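Local coordinates for protein phenylalanine--tRNA ligase beta subunit (Bacteroides fragilis, PDB 3IG2) that contributes, through this catalytic-like core domain, to the alpha2-beta2 enzyme that attaches phenylalanine to tRNA(Phe) at the expense of ATP, at residues Val48-Pro53 with Asn59-Thr64; Leu65-Leu70 with Lys190-Ala195; Thr135-Leu140 with Thr170-Asn175; Asn146-Lys149 with Asp154-Ser157. All blocks are in the same frame, centred on the assembly; numbering follows the deposited sequence.

From the N terminus, contact 1 comes first: 48-53 and 59-64 close a short beta hairpin on the outer part of the domain. The chain runs directly on into helix 66-75, where contact 2 opens, and its loop of 119 residues is closed only by helix 190-195. Contacts 3 and 4 are both nested within that loop. Contact 3 ties helix 134-150 to strand 171-175, and contact 4, nested in turn inside contact 3, folds the chain back on the end of the same helix. These two touch through Val174 and Phe148. Contact 1 lies on the opposite side of the chain's centre from contacts 3 and 4.

Contact 1: Val48-Pro53 with Asn59-Thr64; sequences VMLLNP and NCMRQT
Val48 O receives the backbone N-H of Met61 at 3.0 Å in a nearly straight bond (167° at the hydrogen), and Leu50 N reaches Asn59 O, also at 3.0 Å. The second donor stands above the carbonyl plane of Asn59, 39° out of it. Beside these two bonds a water joins the strands, accepting from Val48 N at 2.9 Å and donating to Met61 O at 2.6 Å. On one face of the strands, Met49 and Cys60 form a non-hydrogen-bonded antiparallel pair; bends at chi2 and chi3 of selenomethionine 49 fold its chain back, placing SE 3.8 Å from Cys60 CB. Met61, also selenomethionine, lies on the other face with Val48, their CB atoms 4.1 Å apart. Leu50 crosses Met61 at about a right angle, its CD1 branch lying 3.9 Å from Met61 SE and also against Cys60 CA. Farther round the turn Pro53 CB lies 3.4 Å from Asn59 CB. The two strands make a beta hairpin, and strand 60-61 is the middle one of a small antiparallel sheet completed by strand 30-31, where Asn59 and Cys60 both face Thr31 in a classic beta bulge. Outside the hairpin, Tyr93 of strand 85-95 packs on both Val48 and Met61, and the chain runs on to Arg62, anchored by a salt bridge to Glu88 of the same strand.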
loop_
_atom_site.group_PDB
_atom_site.type_symbol
_atom_site.label_atom_id
_atom_site.label_comp_id
_atom_site.label_asym_id
_atom_site.label_seq_id
_atom_site.Cartn_x
_atom_site.Cartn_y
_atom_site.Cartn_z
ATOM N N VAL B 48 -20.829 -33.693 -16.984
ATOM C CA VAL B 48 -21.415 -34.635 -16.056
ATOM C C VAL B 48 -22.870 -34.231 -15.863
ATOM O O VAL B 48 -23.148 -33.308 -15.114
ATOM C CB VAL B 48 -20.654 -34.580 -14.703
ATOM C CG1 VAL B 48 -21.277 -35.548 -13.666
ATOM C CG2 VAL B 48 -19.190 -34.894 -14.924
HETATM N N MSE B 49 -23.786 -34.946 -16.517
HETATM C CA MSE B 49 -25.186 -34.596 -16.482
HETATM C C MSE B 49 -25.871 -35.203 -15.265
HETATM O O MSE B 49 -25.517 -36.310 -14.801
HETATM C CB MSE B 49 -25.928 -35.034 -17.769
HETATM C CG MSE B 49 -25.330 -34.569 -19.098
HETATM SE SE MSE B 49 -25.380 -32.654 -19.282
HETATM C CE MSE B 49 -27.336 -32.459 -19.461
ATOM N N LEU B 50 -26.873 -34.473 -14.781
ATOM C CA LEU B 50 -27.696 -34.945 -13.683
ATOM C C LEU B 50 -28.751 -35.910 -14.180
ATOM O O LEU B 50 -29.333 -35.701 -15.234
ATOM C CB LEU B 50 -28.360 -33.769 -12.955
ATOM C CG LEU B 50 -27.678 -33.246 -11.685
ATOM C CD1 LEU B 50 -26.311 -32.726 -11.944
ATOM C CD2 LEU B 50 -28.544 -32.185 -10.976
ATOM N N LEU B 51 -28.996 -36.963 -13.400
ATOM C CA LEU B 51 -30.137 -37.850 -13.641
ATOM C C LEU B 51 -31.472 -37.113 -13.511
ATOM O O LEU B 51 -32.374 -37.313 -14.335
ATOM C CB LEU B 51 -30.107 -39.055 -12.681
ATOM C CG LEU B 51 -31.218 -40.072 -12.928
ATOM C CD1 LEU B 51 -31.117 -40.618 -14.303
ATOM C CD2 LEU B 51 -31.152 -41.204 -11.893
ATOM N N ASN B 52 -31.599 -36.278 -12.467
ATOM C CA ASN B 52 -32.865 -35.607 -12.198
ATOM C C ASN B 52 -32.618 -34.127 -12.125
ATOM O O ASN B 52 -32.585 -33.566 -11.034
ATOM C CB ASN B 52 -33.516 -36.095 -10.888
ATOM C CG ASN B 52 -33.639 -37.604 -10.822
ATOM O OD1 ASN B 52 -33.098 -38.227 -9.913
ATOM N ND2 ASN B 52 -34.347 -38.203 -11.788
ATOM N N PRO B 53 -32.426 -33.485 -13.289
ATOM C CA PRO B 53 -32.075 -32.059 -13.316
ATOM C C PRO B 53 -33.174 -31.233 -12.679
ATOM O O PRO B 53 -34.333 -31.630 -12.772
ATOM C CB PRO B 53 -31.973 -31.753 -14.813
ATOM C CG PRO B 53 -32.738 -32.834 -15.496
ATOM C CD PRO B 53 -32.653 -34.040 -14.636
ATOM N N ASN B 59 -28.707 -28.481 -14.499
ATOM C CA ASN B 59 -28.862 -29.807 -15.049
ATOM C C ASN B 59 -27.553 -30.564 -15.173
ATOM O O ASN B 59 -27.529 -31.668 -15.701
ATOM C CB ASN B 59 -29.653 -29.783 -16.393
ATOM C CG ASN B 59 -29.030 -28.856 -17.457
ATOM O OD1 ASN B 59 -29.535 -28.775 -18.583
ATOM N ND2 ASN B 59 -27.961 -28.158 -17.109
ATOM N N CYS B 60 -26.455 -29.960 -14.714
ATOM C CA CYS B 60 -25.146 -30.584 -14.844
ATOM C C CYS B 60 -24.177 -30.016 -13.828
ATOM O O CYS B 60 -24.394 -28.925 -13.299
ATOM C CB CYS B 60 -24.593 -30.421 -16.278
ATOM S SG CYS B 60 -24.108 -28.725 -16.746
HETATM N N MSE B 61 -23.098 -30.758 -13.568
HETATM C CA MSE B 61 -22.014 -30.288 -12.718
HETATM C C MSE B 61 -21.022 -29.532 -13.569
HETATM O O MSE B 61 -20.731 -29.953 -14.692
HETATM C CB MSE B 61 -21.318 -31.474 -12.040
HETATM C CG MSE B 61 -22.294 -32.344 -11.198
HETATM SE SE MSE B 61 -23.319 -31.309 -9.908
HETATM C CE MSE B 61 -21.917 -30.900 -8.593
ATOM N N ARG B 62 -20.459 -28.446 -13.030
ATOM C CA ARG B 62 -19.599 -27.574 -13.842
ATOM C C ARG B 62 -18.338 -28.288 -14.342
ATOM O O ARG B 62 -17.737 -29.115 -13.645
ATOM C CB ARG B 62 -19.212 -26.310 -13.071
ATOM C CG ARG B 62 -18.451 -26.598 -11.777
ATOM C CD ARG B 62 -18.079 -25.281 -11.030
ATOM N NE ARG B 62 -17.412 -25.613 -9.776
ATOM C CZ ARG B 62 -17.348 -24.831 -8.702
ATOM N NH1 ARG B 62 -17.925 -23.635 -8.700
ATOM N NH2 ARG B 62 -16.706 -25.265 -7.625
ATOM N N GLN B 63 -17.957 -27.949 -15.567
ATOM C CA GLN B 63 -16.721 -28.441 -16.158
ATOM C C GLN B 63 -15.609 -27.421 -15.980
ATOM O O GLN B 63 -14.441 -27.774 -15.993
ATOM C CB GLN B 63 -16.930 -28.684 -17.650
ATOM C CG GLN B 63 -16.248 -29.912 -18.152
ATOM C CD GLN B 63 -16.465 -30.162 -19.651
ATOM O OE1 GLN B 63 -17.579 -30.003 -20.202
ATOM N NE2 GLN B 63 -15.403 -30.591 -20.305
ATOM N N THR B 64 -15.993 -26.144 -15.860
ATOM C CA THR B 64 -15.038 -25.053 -15.691
ATOM C C THR B 64 -15.564 -24.114 -14.616
ATOM O O THR B 64 -16.793 -23.956 -14.469
ATOM C CB THR B 64 -14.803 -24.256 -17.033
ATOM O OG1 THR B 64 -13.896 -23.171 -16.812
ATOM C CG2 THR B 64 -16.111 -23.702 -17.625
HETATM O O HOH W 1 -19.158 -31.474 -16.167
#

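Contact 2: Leu65-Leu70 with Lys190-Ala195; sequences LLFGGL and KKMLKA
Met192, a selenomethionine, carries the contact by projecting from helix 190-195 toward the first turn of helix 66-75. Its apolar contacts are made through the terminal methyl. CE meets Leu66 CD2 tip to tip at 3.3 Å, tighter than usual for two carbons, and lies 4.3 Å from Leu70 CD1 one turn farther along. Leu66 reaches it with CG anti to the backbone N (chi1 171°). The same methyl approaches Phe67 CE1 to 3.7 Å, obliquely to the ring.

The selenium adds a Met-aromatic contact. SE lies in the plane of the Phe67 ring, at its edge, 5.1 Å from the ring centroid. Bends at chi2 and chi3 turn the chain of Met192 so that both SE and CE meet CE1 of this ring. Other rings also meet Phe67: Tyr36 edge-to-face, and Phe196 with its plane nearly parallel.

All four residues in touch are buried, and the short helical segments cross at -57°, their axes 11.1 Å apart. The arrangement is helix-helix packing within the class II synthetase-like core of the beta subunit, joining the helix that follows the small hairpin to the one between sheet strands 181-188 and 200-207.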
loop_
_atom_site.group_PDB
_atom_site.type_symbol
_atom_site.label_atom_id
_atom_site.label_comp_id
_atom_site.label_asym_id
_atom_site.label_seq_id
_atom_site.Cartn_x
_atom_site.Cartn_y
_atom_site.Cartn_z
ATOM N N LEU B 65 -14.649 -23.454 -13.919
ATOM C CA LEU B 65 -15.023 -22.336 -13.050
ATOM C C LEU B 65 -15.468 -21.074 -13.767
ATOM O O LEU B 65 -16.140 -20.206 -13.176
ATOM C CB LEU B 65 -13.853 -21.960 -12.136
ATOM C CG LEU B 65 -13.395 -23.050 -11.138
ATOM C CD1 LEU B 65 -12.362 -22.458 -10.245
ATOM C CD2 LEU B 65 -14.566 -23.551 -10.344
ATOM N N LEU B 66 -15.081 -20.923 -15.019
ATOM C CA LEU B 66 -15.214 -19.620 -15.680
ATOM C C LEU B 66 -16.589 -18.982 -15.513
ATOM O O LEU B 66 -16.705 -17.808 -15.093
ATOM C CB LEU B 66 -14.946 -19.775 -17.172
ATOM C CG LEU B 66 -15.245 -18.568 -18.044
ATOM C CD1 LEU B 66 -14.314 -17.421 -17.686
ATOM C CD2 LEU B 66 -15.056 -18.965 -19.490
ATOM N N PHE B 67 -17.627 -19.733 -15.883
ATOM C CA PHE B 67 -18.961 -19.144 -16.024
ATOM C C PHE B 67 -19.544 -18.591 -14.726
ATOM O O PHE B 67 -20.150 -17.517 -14.722
ATOM C CB PHE B 67 -19.919 -20.132 -16.675
ATOM C CG PHE B 67 -19.447 -20.620 -18.016
ATOM C CD1 PHE B 67 -19.162 -19.725 -19.034
ATOM C CD2 PHE B 67 -19.305 -21.976 -18.266
ATOM C CE1 PHE B 67 -18.745 -20.181 -20.277
ATOM C CE2 PHE B 67 -18.890 -22.437 -19.508
ATOM C CZ PHE B 67 -18.606 -21.552 -20.506
ATOM N N GLY B 68 -19.332 -19.301 -13.623
ATOM C CA GLY B 68 -19.776 -18.793 -12.353
ATOM C C GLY B 68 -19.159 -17.442 -12.043
ATOM O O GLY B 68 -19.829 -16.566 -11.520
ATOM N N GLY B 69 -17.875 -17.287 -12.347
ATOM C CA GLY B 69 -17.199 -16.002 -12.150
ATOM C C GLY B 69 -17.779 -14.896 -13.033
ATOM O O GLY B 69 -17.860 -13.749 -12.605
ATOM N N LEU B 70 -18.182 -15.229 -14.258
ATOM C CA LEU B 70 -18.788 -14.228 -15.138
ATOM C C LEU B 70 -20.151 -13.818 -14.602
ATOM O O LEU B 70 -20.478 -12.655 -14.659
ATOM C CB LEU B 70 -18.906 -14.705 -16.585
ATOM C CG LEU B 70 -17.616 -14.964 -17.363
ATOM C CD1 LEU B 70 -17.955 -15.461 -18.749
ATOM C CD2 LEU B 70 -16.694 -13.745 -17.434
ATOM N N LYS B 190 -14.897 -11.183 -26.368
ATOM C CA LYS B 190 -15.999 -10.234 -26.363
ATOM C C LYS B 190 -17.383 -10.902 -26.461
ATOM O O LYS B 190 -18.315 -10.519 -25.743
ATOM C CB LYS B 190 -15.812 -9.268 -27.523
ATOM C CG LYS B 190 -15.455 -7.866 -27.082
ATOM C CD LYS B 190 -14.110 -7.762 -26.380
ATOM C CE LYS B 190 -13.630 -6.303 -26.373
ATOM N NZ LYS B 190 -13.638 -5.658 -27.728
ATOM N N LYS B 191 -17.506 -11.890 -27.350
ATOM C CA LYS B 191 -18.755 -12.637 -27.514
ATOM C C LYS B 191 -19.193 -13.197 -26.161
ATOM O O LYS B 191 -20.341 -13.069 -25.761
ATOM C CB LYS B 191 -18.584 -13.731 -28.585
ATOM C CG LYS B 191 -19.592 -14.888 -28.547
ATOM C CD LYS B 191 -19.602 -15.635 -29.898
ATOM C CE LYS B 191 -20.589 -16.793 -29.884
ATOM N NZ LYS B 191 -20.570 -17.575 -31.169
HETATM N N MSE B 192 -18.254 -13.766 -25.423
HETATM C CA MSE B 192 -18.576 -14.328 -24.115
HETATM C C MSE B 192 -18.961 -13.318 -23.038
HETATM O O MSE B 192 -19.835 -13.593 -22.231
HETATM C CB MSE B 192 -17.420 -15.190 -23.640
HETATM C CG MSE B 192 -17.515 -16.516 -24.304
HETATM SE SE MSE B 192 -18.394 -17.659 -23.047
HETATM C CE MSE B 192 -16.670 -17.790 -22.147
ATOM N N LEU B 193 -18.305 -12.167 -23.012
ATOM C CA LEU B 193 -18.695 -11.111 -22.085
ATOM C C LEU B 193 -20.149 -10.710 -22.352
ATOM O O LEU B 193 -20.945 -10.527 -21.432
ATOM C CB LEU B 193 -17.776 -9.892 -22.281
ATOM C CG LEU B 193 -16.296 -10.174 -22.069
ATOM C CD1 LEU B 193 -15.444 -8.968 -22.423
ATOM C CD2 LEU B 193 -16.090 -10.587 -20.648
ATOM N N LYS B 194 -20.472 -10.564 -23.631
ATOM C CA LYS B 194 -21.794 -10.141 -24.055
ATOM C C LYS B 194 -22.853 -11.142 -23.610
ATOM O O LYS B 194 -23.870 -10.769 -23.033
ATOM C CB LYS B 194 -21.812 -10.005 -25.569
ATOM C CG LYS B 194 -23.156 -9.615 -26.127
ATOM C CD LYS B 194 -23.415 -8.140 -25.916
ATOM C CE LYS B 194 -22.868 -7.309 -27.057
ATOM N NZ LYS B 194 -23.881 -6.293 -27.475
ATOM N N ALA B 195 -22.593 -12.419 -23.865
ATOM C CA ALA B 195 -23.553 -13.457 -23.509
ATOM C C ALA B 195 -23.802 -13.482 -22.004
ATOM O O ALA B 195 -24.845 -13.957 -21.580
ATOM C CB ALA B 195 -23.088 -14.824 -24.002
#

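Contact 3: Thr135-Leu140 with Thr170-Asn175; sequences TSVYEL and TALTVN
Val137 turns its two methyls to different partners on segment 170-175. With CG1 anti to the backbone N (chi1 180°), that branch is directed at Leu172, where it lies 4.0 Å from CD1 and 4.1 Å from CG. The side chains meet at a slant, the valine methyl resting against the branched end of the leucine. CG2, anti to the carbonyl carbon, goes instead to Thr170: it is 4.0 Å from Thr170 O and 4.2 Å from Thr170 CG2. Here too the two side chains are inclined to one another, and the threonine presents its methyl to the valine. Its hydroxyl is occupied elsewhere, for Thr170 OG1 is hydrogen-bonded to Glu133, just before the helical segment. The distances are those of ordinary van der Waals packing, and buried Val137 supplies the helix side of the whole contact.

Neighbouring strands extend the apolar surface: Val187 of strand 181-188 also packs on Val137, while Phe185 and Val160 touch Leu172. Farther along the strand, Asn175 ND2 donates to Thr173 OG1 at 3.0 Å, with the acceptor lying in the amide plane; the same amide nitrogen also bonds Val159 O, linking this end to strand 159-163, an edge strand of the large sheet within this chain. The contact thus packs helix 134-150 against the mixed, mostly antiparallel sheet, an alpha-on-beta arrangement in keeping with the class II aminoacyl-tRNA synthetase fold.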
loop_
_atom_site.group_PDB
_atom_site.type_symbol
_atom_site.label_atom_id
_atom_site.label_comp_id
_atom_site.label_asym_id
_atom_site.label_seq_id
_atom_site.Cartn_x
_atom_site.Cartn_y
_atom_site.Cartn_z
ATOM N N THR B 135 -0.975 -5.984 -23.227
ATOM C CA THR B 135 -0.663 -5.445 -21.909
ATOM C C THR B 135 -1.573 -6.024 -20.812
ATOM O O THR B 135 -1.159 -6.125 -19.654
ATOM C CB THR B 135 -0.603 -3.881 -21.886
ATOM O OG1 THR B 135 -0.402 -3.428 -20.540
ATOM C CG2 THR B 135 -1.864 -3.273 -22.431
ATOM N N SER B 136 -2.786 -6.441 -21.180
ATOM C CA SER B 136 -3.692 -7.106 -20.220
ATOM C C SER B 136 -3.214 -8.506 -19.786
ATOM O O SER B 136 -3.308 -8.858 -18.604
ATOM C CB SER B 136 -5.114 -7.183 -20.779
ATOM O OG SER B 136 -5.516 -5.941 -21.331
ATOM N N VAL B 137 -2.706 -9.300 -20.744
ATOM C CA VAL B 137 -2.178 -10.650 -20.439
ATOM C C VAL B 137 -0.917 -10.542 -19.514
ATOM O O VAL B 137 -0.678 -11.410 -18.663
ATOM C CB VAL B 137 -1.898 -11.475 -21.740
ATOM C CG1 VAL B 137 -1.359 -12.849 -21.417
ATOM C CG2 VAL B 137 -3.157 -11.596 -22.588
ATOM N N TYR B 138 -0.128 -9.429 -19.692
ATOM C CA TYR B 138 1.143 -9.115 -18.914
ATOM C C TYR B 138 0.804 -8.750 -17.442
ATOM O O TYR B 138 1.779 -8.999 -16.673
ATOM C CB TYR B 138 2.022 -8.016 -19.589
ATOM N N GLU B 139 -0.372 -8.020 -17.169
ATOM C CA GLU B 139 -0.781 -7.648 -15.850
ATOM C C GLU B 139 -1.273 -8.871 -15.063
ATOM O O GLU B 139 -0.967 -9.077 -13.855
ATOM C CB GLU B 139 -1.950 -6.593 -15.858
ATOM C CG GLU B 139 -2.565 -6.254 -14.555
ATOM C CD GLU B 139 -1.561 -5.740 -13.508
ATOM O OE1 GLU B 139 -1.254 -6.457 -12.532
ATOM O OE2 GLU B 139 -1.069 -4.641 -13.667
ATOM N N LEU B 140 -2.031 -9.722 -15.743
ATOM C CA LEU B 140 -2.564 -10.931 -15.135
ATOM C C LEU B 140 -1.433 -11.977 -14.915
ATOM O O LEU B 140 -1.395 -12.830 -13.916
ATOM C CB LEU B 140 -3.704 -11.554 -15.989
ATOM C CG LEU B 140 -4.422 -12.768 -15.352
ATOM C CD1 LEU B 140 -5.036 -12.307 -14.137
ATOM C CD2 LEU B 140 -5.508 -13.391 -16.251
ATOM N N THR B 170 -7.032 -13.875 -26.659
ATOM C CA THR B 170 -5.571 -13.982 -26.525
ATOM C C THR B 170 -5.253 -14.656 -25.174
ATOM O O THR B 170 -5.782 -14.248 -24.129
ATOM C CB THR B 170 -4.920 -12.590 -26.573
ATOM O OG1 THR B 170 -5.363 -11.896 -27.750
ATOM C CG2 THR B 170 -3.400 -12.680 -26.606
ATOM N N ALA B 171 -4.377 -15.666 -25.195
ATOM C CA ALA B 171 -4.088 -16.426 -23.984
ATOM C C ALA B 171 -2.734 -17.081 -23.980
ATOM O O ALA B 171 -2.157 -17.311 -25.030
ATOM C CB ALA B 171 -5.153 -17.487 -23.764
ATOM N N LEU B 172 -2.270 -17.431 -22.786
ATOM C CA LEU B 172 -1.064 -18.237 -22.613
ATOM C C LEU B 172 -1.392 -19.507 -21.865
ATOM O O LEU B 172 -2.228 -19.502 -20.958
ATOM C CB LEU B 172 0.007 -17.465 -21.836
ATOM C CG LEU B 172 0.631 -16.263 -22.545
ATOM C CD1 LEU B 172 1.609 -15.513 -21.630
ATOM C CD2 LEU B 172 1.317 -16.693 -23.843
ATOM N N THR B 173 -0.732 -20.594 -22.246
ATOM C CA THR B 173 -0.811 -21.836 -21.468
ATOM C C THR B 173 0.522 -22.065 -20.778
ATOM O O THR B 173 1.579 -21.714 -21.322
ATOM C CB THR B 173 -1.109 -23.054 -22.339
ATOM O OG1 THR B 173 -0.066 -23.202 -23.321
ATOM C CG2 THR B 173 -2.445 -22.878 -23.045
ATOM N N VAL B 174 0.463 -22.663 -19.596
ATOM C CA VAL B 174 1.650 -22.993 -18.858
ATOM C C VAL B 174 1.609 -24.489 -18.671
ATOM O O VAL B 174 0.597 -25.020 -18.219
ATOM C CB VAL B 174 1.715 -22.278 -17.502
ATOM C CG1 VAL B 174 2.972 -22.687 -16.753
ATOM C CG2 VAL B 174 1.697 -20.745 -17.712
ATOM N N ASN B 175 2.701 -25.160 -19.052
ATOM C CA ASN B 175 2.753 -26.622 -19.104
ATOM C C ASN B 175 4.045 -27.158 -18.526
ATOM O O ASN B 175 5.034 -26.445 -18.490
ATOM C CB ASN B 175 2.610 -27.079 -20.559
ATOM C CG ASN B 175 1.430 -26.419 -21.258
ATOM O OD1 ASN B 175 0.378 -27.021 -21.386
ATOM N ND2 ASN B 175 1.609 -25.166 -21.712
#

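Contact 4: Asn146-Lys149 with Asp154-Ser157; sequences NIFK and DLHS
Leu155 spreads its two methyls over neighbouring residues of helix 134-150. CD1 lies at the edge of the Phe148 ring, near its plane, touching the aromatic residue at its CB and at the CD2 edge of the ring, 3.7 Å from Phe148 CB and 4.1 Å from Phe148 CD2. Leu155 CD2 takes the other partner, Lys149, 4.0 Å from Lys149 CE. The lysine chain is extended beyond CG, passes the leucine at about a right angle and touches it with its CE methylene, while NZ goes on to a salt bridge with Glu40 of the second subunit, whose Gly38 also packs against His156.

After helix 134-150 the chain doubles back, and a 3-10 turn at 155-157, packed on the end of that helix, leads on to strand 159-163, an edge strand of the large sheet within this chain. Asp154 O holds this turn through two donors, Ser157 N at 3.0 Å and Ser157 OG at 2.7 Å, the hydroxyl lying in the carbonyl plane. Phe148 is buried further by Leu153 and Leu158 from the same loop and by Leu207 of strand 200-207.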
loop_
_atom_site.group_PDB
_atom_site.type_symbol
_atom_site.label_atom_id
_atom_site.label_comp_id
_atom_site.label_asym_id
_atom_site.label_seq_id
_atom_site.Cartn_x
_atom_site.Cartn_y
_atom_site.Cartn_z
ATOM N N ASN B 146 3.406 -14.854 -9.276
ATOM C CA ASN B 146 3.603 -14.748 -7.833
ATOM C C ASN B 146 2.939 -15.884 -7.076
ATOM O O ASN B 146 3.432 -16.317 -6.017
ATOM C CB ASN B 146 3.174 -13.370 -7.342
ATOM C CG ASN B 146 4.182 -12.305 -7.717
ATOM O OD1 ASN B 146 5.393 -12.576 -7.747
ATOM N ND2 ASN B 146 3.701 -11.096 -8.018
ATOM N N ILE B 147 1.850 -16.395 -7.642
ATOM C CA ILE B 147 1.259 -17.631 -7.144
ATOM C C ILE B 147 2.237 -18.776 -7.345
ATOM O O ILE B 147 2.505 -19.535 -6.398
ATOM C CB ILE B 147 -0.100 -17.960 -7.794
ATOM C CG1 ILE B 147 -1.158 -16.982 -7.295
ATOM C CG2 ILE B 147 -0.550 -19.345 -7.391
ATOM C CD1 ILE B 147 -2.412 -16.978 -8.119
ATOM N N PHE B 148 2.787 -18.905 -8.549
ATOM C CA PHE B 148 3.778 -19.956 -8.786
ATOM C C PHE B 148 4.952 -19.880 -7.799
ATOM O O PHE B 148 5.359 -20.901 -7.252
ATOM C CB PHE B 148 4.293 -19.952 -10.222
ATOM C CG PHE B 148 3.271 -20.362 -11.241
ATOM C CD1 PHE B 148 2.106 -21.044 -10.872
ATOM C CD2 PHE B 148 3.490 -20.109 -12.581
ATOM C CE1 PHE B 148 1.199 -21.446 -11.810
ATOM C CE2 PHE B 148 2.568 -20.506 -13.528
ATOM C CZ PHE B 148 1.416 -21.185 -13.137
ATOM N N LYS B 149 5.491 -18.685 -7.583
ATOM C CA LYS B 149 6.589 -18.487 -6.640
ATOM C C LYS B 149 6.206 -18.923 -5.237
ATOM O O LYS B 149 7.014 -19.539 -4.525
ATOM C CB LYS B 149 7.020 -17.022 -6.617
ATOM C CG LYS B 149 7.762 -16.619 -7.853
ATOM C CD LYS B 149 8.152 -15.147 -7.820
ATOM C CE LYS B 149 9.248 -14.875 -8.834
ATOM N NZ LYS B 149 9.589 -13.420 -8.940
ATOM N N ASP B 154 9.336 -23.869 -9.940
ATOM C CA ASP B 154 10.527 -23.392 -10.613
ATOM C C ASP B 154 10.121 -22.888 -12.003
ATOM O O ASP B 154 9.849 -23.677 -12.892
ATOM C CB ASP B 154 11.549 -24.534 -10.683
ATOM C CG ASP B 154 12.737 -24.221 -11.580
ATOM O OD1 ASP B 154 13.083 -23.027 -11.766
ATOM O OD2 ASP B 154 13.335 -25.196 -12.089
ATOM N N LEU B 155 10.076 -21.570 -12.165
ATOM C CA LEU B 155 9.606 -20.937 -13.399
ATOM C C LEU B 155 10.335 -21.397 -14.686
ATOM O O LEU B 155 9.723 -21.545 -15.754
ATOM C CB LEU B 155 9.712 -19.417 -13.250
ATOM C CG LEU B 155 8.573 -18.527 -12.732
ATOM C CD1 LEU B 155 7.428 -19.239 -12.043
ATOM C CD2 LEU B 155 9.157 -17.416 -11.868
ATOM N N HIS B 156 11.632 -21.637 -14.585
ATOM C CA HIS B 156 12.411 -21.974 -15.762
ATOM C C HIS B 156 12.166 -23.412 -16.201
ATOM O O HIS B 156 12.560 -23.806 -17.294
ATOM C CB HIS B 156 13.896 -21.659 -15.535
ATOM C CG HIS B 156 14.122 -20.346 -14.851
ATOM N ND1 HIS B 156 14.873 -20.222 -13.700
ATOM C CD2 HIS B 156 13.652 -19.104 -15.129
ATOM C CE1 HIS B 156 14.871 -18.960 -13.308
ATOM N NE2 HIS B 156 14.136 -18.261 -14.157
ATOM N N SER B 157 11.473 -24.175 -15.361
ATOM C CA SER B 157 11.058 -25.523 -15.721
ATOM C C SER B 157 9.787 -25.549 -16.589
ATOM O O SER B 157 9.404 -26.607 -17.092
ATOM C CB SER B 157 10.865 -26.394 -14.468
ATOM O OG SER B 157 9.596 -26.170 -13.858
#